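PDB 2BYC: blue-light receptor of the bluf-family from Rhodobacter sphaeroides, which binds a flavin and probably serves as a blue-light photoreceptor of the BLUF family in bacterial signalling. Local coordinates for residues 42-47 / 122-127. Sequence-based numbering, arbitrary orientation.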
ATOM      1  N   ILE A  42       3.556   0.120   0.415  1.00 13.99           N
ATOM      2  CA  ILE A  42       3.455  -0.801  -0.690  1.00 12.95           C
ATOM      3  C   ILE A  42       2.016  -0.704  -1.256  1.00 12.01           C
ATOM      4  O   ILE A  42       1.078  -0.469  -0.526  1.00  9.15           O
ATOM      5  CB  ILE A  42       3.815  -2.297  -0.270  1.00 13.26           C
ATOM      6  CG1 ILE A  42       3.068  -2.693   1.032  1.00 17.08           C
ATOM      7  CG2 ILE A  42       5.272  -2.497  -0.011  1.00 14.27           C
ATOM      8  CD1 ILE A  42       2.683  -4.199   1.195  1.00 13.93           C
ATOM      9  N   LEU A  43       1.892  -0.903  -2.558  1.00 11.85           N
ATOM     10  CA  LEU A  43       0.623  -0.964  -3.213  1.00 12.21           C
ATOM     11  C   LEU A  43       0.480  -2.267  -3.926  1.00 11.17           C
ATOM     12  O   LEU A  43       1.328  -2.654  -4.748  1.00 11.88           O
ATOM     13  CB  LEU A  43       0.629   0.113  -4.211  1.00 11.73           C
ATOM     14  CG  LEU A  43      -0.538   0.361  -5.176  1.00 14.24           C
ATOM     15  CD1 LEU A  43      -1.821   0.604  -4.420  1.00 11.13           C
ATOM     16  CD2 LEU A  43      -0.199   1.468  -6.162  1.00 10.59           C
ATOM     17  N   LEU A  44      -0.582  -2.987  -3.625  1.00  9.48           N
ATOM     18  CA  LEU A  44      -0.763  -4.296  -4.224  1.00 11.45           C
ATOM     19  C   LEU A  44      -1.827  -4.070  -5.267  1.00 11.09           C
ATOM     20  O   LEU A  44      -2.810  -3.456  -4.969  1.00  7.89           O
ATOM     21  CB  LEU A  44      -1.187  -5.373  -3.179  1.00 11.35           C
ATOM     22  CG  LEU A  44      -0.235  -5.604  -1.999  1.00 13.84           C
ATOM     23  CD1 LEU A  44      -0.234  -4.530  -1.010  1.00 19.85           C
ATOM     24  CD2 LEU A  44      -0.718  -6.727  -1.229  1.00 14.99           C
ATOM     25  N   TYR A  45      -1.635  -4.634  -6.448  1.00 14.89           N
ATOM     26  CA  TYR A  45      -2.555  -4.439  -7.516  1.00 18.21           C
ATOM     27  C   TYR A  45      -2.757  -5.823  -8.179  1.00 19.00           C
ATOM     28  O   TYR A  45      -1.776  -6.436  -8.538  1.00 21.94           O
ATOM     29  CB  TYR A  45      -2.050  -3.378  -8.460  1.00 18.72           C
ATOM     30  CG  TYR A  45      -2.780  -3.418  -9.786  1.00 20.25           C
ATOM     31  CD1 TYR A  45      -4.086  -2.946  -9.915  1.00 21.13           C
ATOM     32  CD2 TYR A  45      -2.153  -3.984 -10.897  1.00 18.46           C
ATOM     33  CE1 TYR A  45      -4.759  -3.021 -11.150  1.00 17.72           C
ATOM     34  CE2 TYR A  45      -2.789  -4.057 -12.097  1.00 19.43           C
ATOM     35  CZ  TYR A  45      -4.070  -3.610 -12.223  1.00 21.42           C
ATOM     36  OH  TYR A  45      -4.641  -3.745 -13.486  1.00 23.13           O
ATOM     37  N   ASN A  46      -4.001  -6.320  -8.305  1.00 18.84           N
ATOM     38  CA  ASN A  46      -4.213  -7.706  -8.869  1.00 19.18           C
ATOM     39  C   ASN A  46      -5.106  -7.616 -10.053  1.00 20.34           C
ATOM     40  O   ASN A  46      -5.525  -8.639 -10.583  1.00 20.43           O
ATOM     41  CB  ASN A  46      -4.878  -8.623  -7.838  1.00 18.74           C
ATOM     42  CG  ASN A  46      -6.317  -8.191  -7.493  1.00 17.20           C
ATOM     43  OD1 ASN A  46      -7.023  -8.863  -6.787  1.00 23.42           O
ATOM     44  ND2 ASN A  46      -6.711  -7.087  -7.968  1.00  9.92           N
ATOM     45  N   GLY A  47      -5.370  -6.392 -10.480  1.00 20.95           N
ATOM     46  CA  GLY A  47      -6.205  -6.175 -11.633  1.00 20.73           C
ATOM     47  C   GLY A  47      -7.639  -5.829 -11.271  1.00 22.03           C
ATOM     48  O   GLY A  47      -8.372  -5.352 -12.114  1.00 22.50           O
ATOM     49  N   ALA A 122      -1.669  -9.043   7.842  1.00 25.14           N
ATOM     50  CA  ALA A 122      -0.480  -9.439   8.524  1.00 26.80           C
ATOM     51  C   ALA A 122       0.358 -10.374   7.673  1.00 27.49           C
ATOM     52  O   ALA A 122       1.576 -10.297   7.653  1.00 27.06           O
ATOM     53  CB  ALA A 122      -0.862 -10.165   9.762  1.00 28.58           C
ATOM     54  N   GLU A 123      -0.311 -11.294   7.010  1.00 26.81           N
ATOM     55  CA  GLU A 123       0.334 -12.249   6.107  1.00 27.19           C
ATOM     56  C   GLU A 123       0.971 -11.573   4.946  1.00 25.83           C
ATOM     57  O   GLU A 123       2.109 -11.873   4.638  1.00 25.58           O
ATOM     58  CB  GLU A 123      -0.696 -13.226   5.543  1.00 28.31           C
ATOM     59  CG  GLU A 123      -0.090 -14.286   4.596  1.00 35.00           C
ATOM     60  CD  GLU A 123       0.167 -15.621   5.295  1.00 43.21           C
ATOM     61  OE1 GLU A 123       0.483 -16.621   4.595  1.00 48.27           O
ATOM     62  OE2 GLU A 123       0.027 -15.668   6.543  1.00 50.35           O
ATOM     63  N   LEU A 124       0.217 -10.690   4.284  1.00 23.92           N
ATOM     64  CA  LEU A 124       0.745  -9.900   3.174  1.00 23.20           C
ATOM     65  C   LEU A 124       1.956  -9.130   3.647  1.00 21.92           C
ATOM     66  O   LEU A 124       3.001  -9.157   3.005  1.00 21.30           O
ATOM     67  CB  LEU A 124      -0.335  -8.973   2.596  1.00 22.79           C
ATOM     68  CG  LEU A 124      -1.388  -9.679   1.702  1.00 23.96           C
ATOM     69  CD1 LEU A 124      -2.565  -8.745   1.507  1.00 23.72           C
ATOM     70  CD2 LEU A 124      -0.847 -10.189   0.314  1.00 23.51           C
ATOM     71  N   HIS A 125       1.841  -8.505   4.810  1.00 21.84           N
ATOM     72  CA  HIS A 125       2.958  -7.709   5.330  1.00 22.05           C
ATOM     73  C   HIS A 125       4.215  -8.570   5.575  1.00 23.05           C
ATOM     74  O   HIS A 125       5.322  -8.186   5.287  1.00 24.51           O
ATOM     75  CB  HIS A 125       2.565  -6.999   6.632  1.00 20.71           C
ATOM     76  CG  HIS A 125       1.664  -5.810   6.467  1.00 19.94           C
ATOM     77  ND1 HIS A 125       1.464  -5.157   5.266  1.00 21.43           N
ATOM     78  CD2 HIS A 125       0.936  -5.138   7.380  1.00 24.76           C
ATOM     79  CE1 HIS A 125       0.642  -4.145   5.453  1.00 21.93           C
ATOM     80  NE2 HIS A 125       0.318  -4.101   6.731  1.00 23.76           N
ATOM     81  N   ARG A 126       4.000  -9.727   6.144  1.00 24.10           N
ATOM     82  CA  ARG A 126       5.046 -10.651   6.480  1.00 25.87           C
ATOM     83  C   ARG A 126       5.745 -11.162   5.231  1.00 25.31           C
ATOM     84  O   ARG A 126       6.955 -11.154   5.127  1.00 26.98           O
ATOM     85  CB  ARG A 126       4.401 -11.824   7.228  1.00 25.72           C
ATOM     86  CG  ARG A 126       5.337 -12.854   7.801  1.00 29.10           C
ATOM     87  CD  ARG A 126       4.574 -14.030   8.414  1.00 27.88           C
ATOM     88  NE  ARG A 126       4.369 -15.051   7.415  1.00 34.70           N
ATOM     89  CZ  ARG A 126       3.190 -15.592   7.153  1.00 38.43           C
ATOM     90  NH1 ARG A 126       2.114 -15.225   7.862  1.00 36.38           N
ATOM     91  NH2 ARG A 126       3.093 -16.501   6.177  1.00 39.60           N
ATOM     92  N   THR A 127       4.989 -11.625   4.270  1.00 24.78           N
ATOM     93  CA  THR A 127       5.632 -12.261   3.170  1.00 25.07           C
ATOM     94  C   THR A 127       6.272 -11.250   2.255  1.00 23.42           C
ATOM     95  O   THR A 127       7.356 -11.476   1.714  1.00 22.60           O
ATOM     96  CB  THR A 127       4.651 -13.187   2.426  1.00 25.41           C
ATOM     97  OG1 THR A 127       3.733 -12.423   1.653  1.00 30.92           O
ATOM     98  CG2 THR A 127       3.875 -14.028   3.406  1.00 24.57           C
TER
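Leu44 and Leu124 meet through their outermost methyl groups, a sparing contact of the kind by which a helix is seated on one face of a beta sheet. Leu44 CD2 lies 3.8 Å from Leu124 CD2 and 3.9 Å from Leu124 CD1, so one methyl of the strand rests against the forked end of the helix leucine. In Leu44, CG stands anti to the carbonyl carbon (chi1 -59°), and Leu124 repeats this choice (chi1 -76°); these torsions bring the two branched ends together between backbones whose CA atoms, in Leu44 and Leu124, remain 9.4 Å apart. Beside this pair, Ile42 CD1 comes to the edge of the His125 ring, near its plane, in a looser approach. No hydrogen bond joins 42-47 to 122-127, and only 130 Å² is buried between them, yet all four touching residues are buried in the protein.

The alternation of the strand explains the division of labour: Ile42 and Leu44 point to the helix, whereas Leu43 turns to the other face, where it touches Phe50 and Gln52 of the flavin pocket. Backbone bonds to strand 49-55 and to the 96-98 region hold strand 40-45 within the sheet. Helix 120-131 thus packs on the sheet face opposite the flavin, with His125 reaching Thr9 and Thr53, and Leu124 also touching Leu103 of helix 100-106.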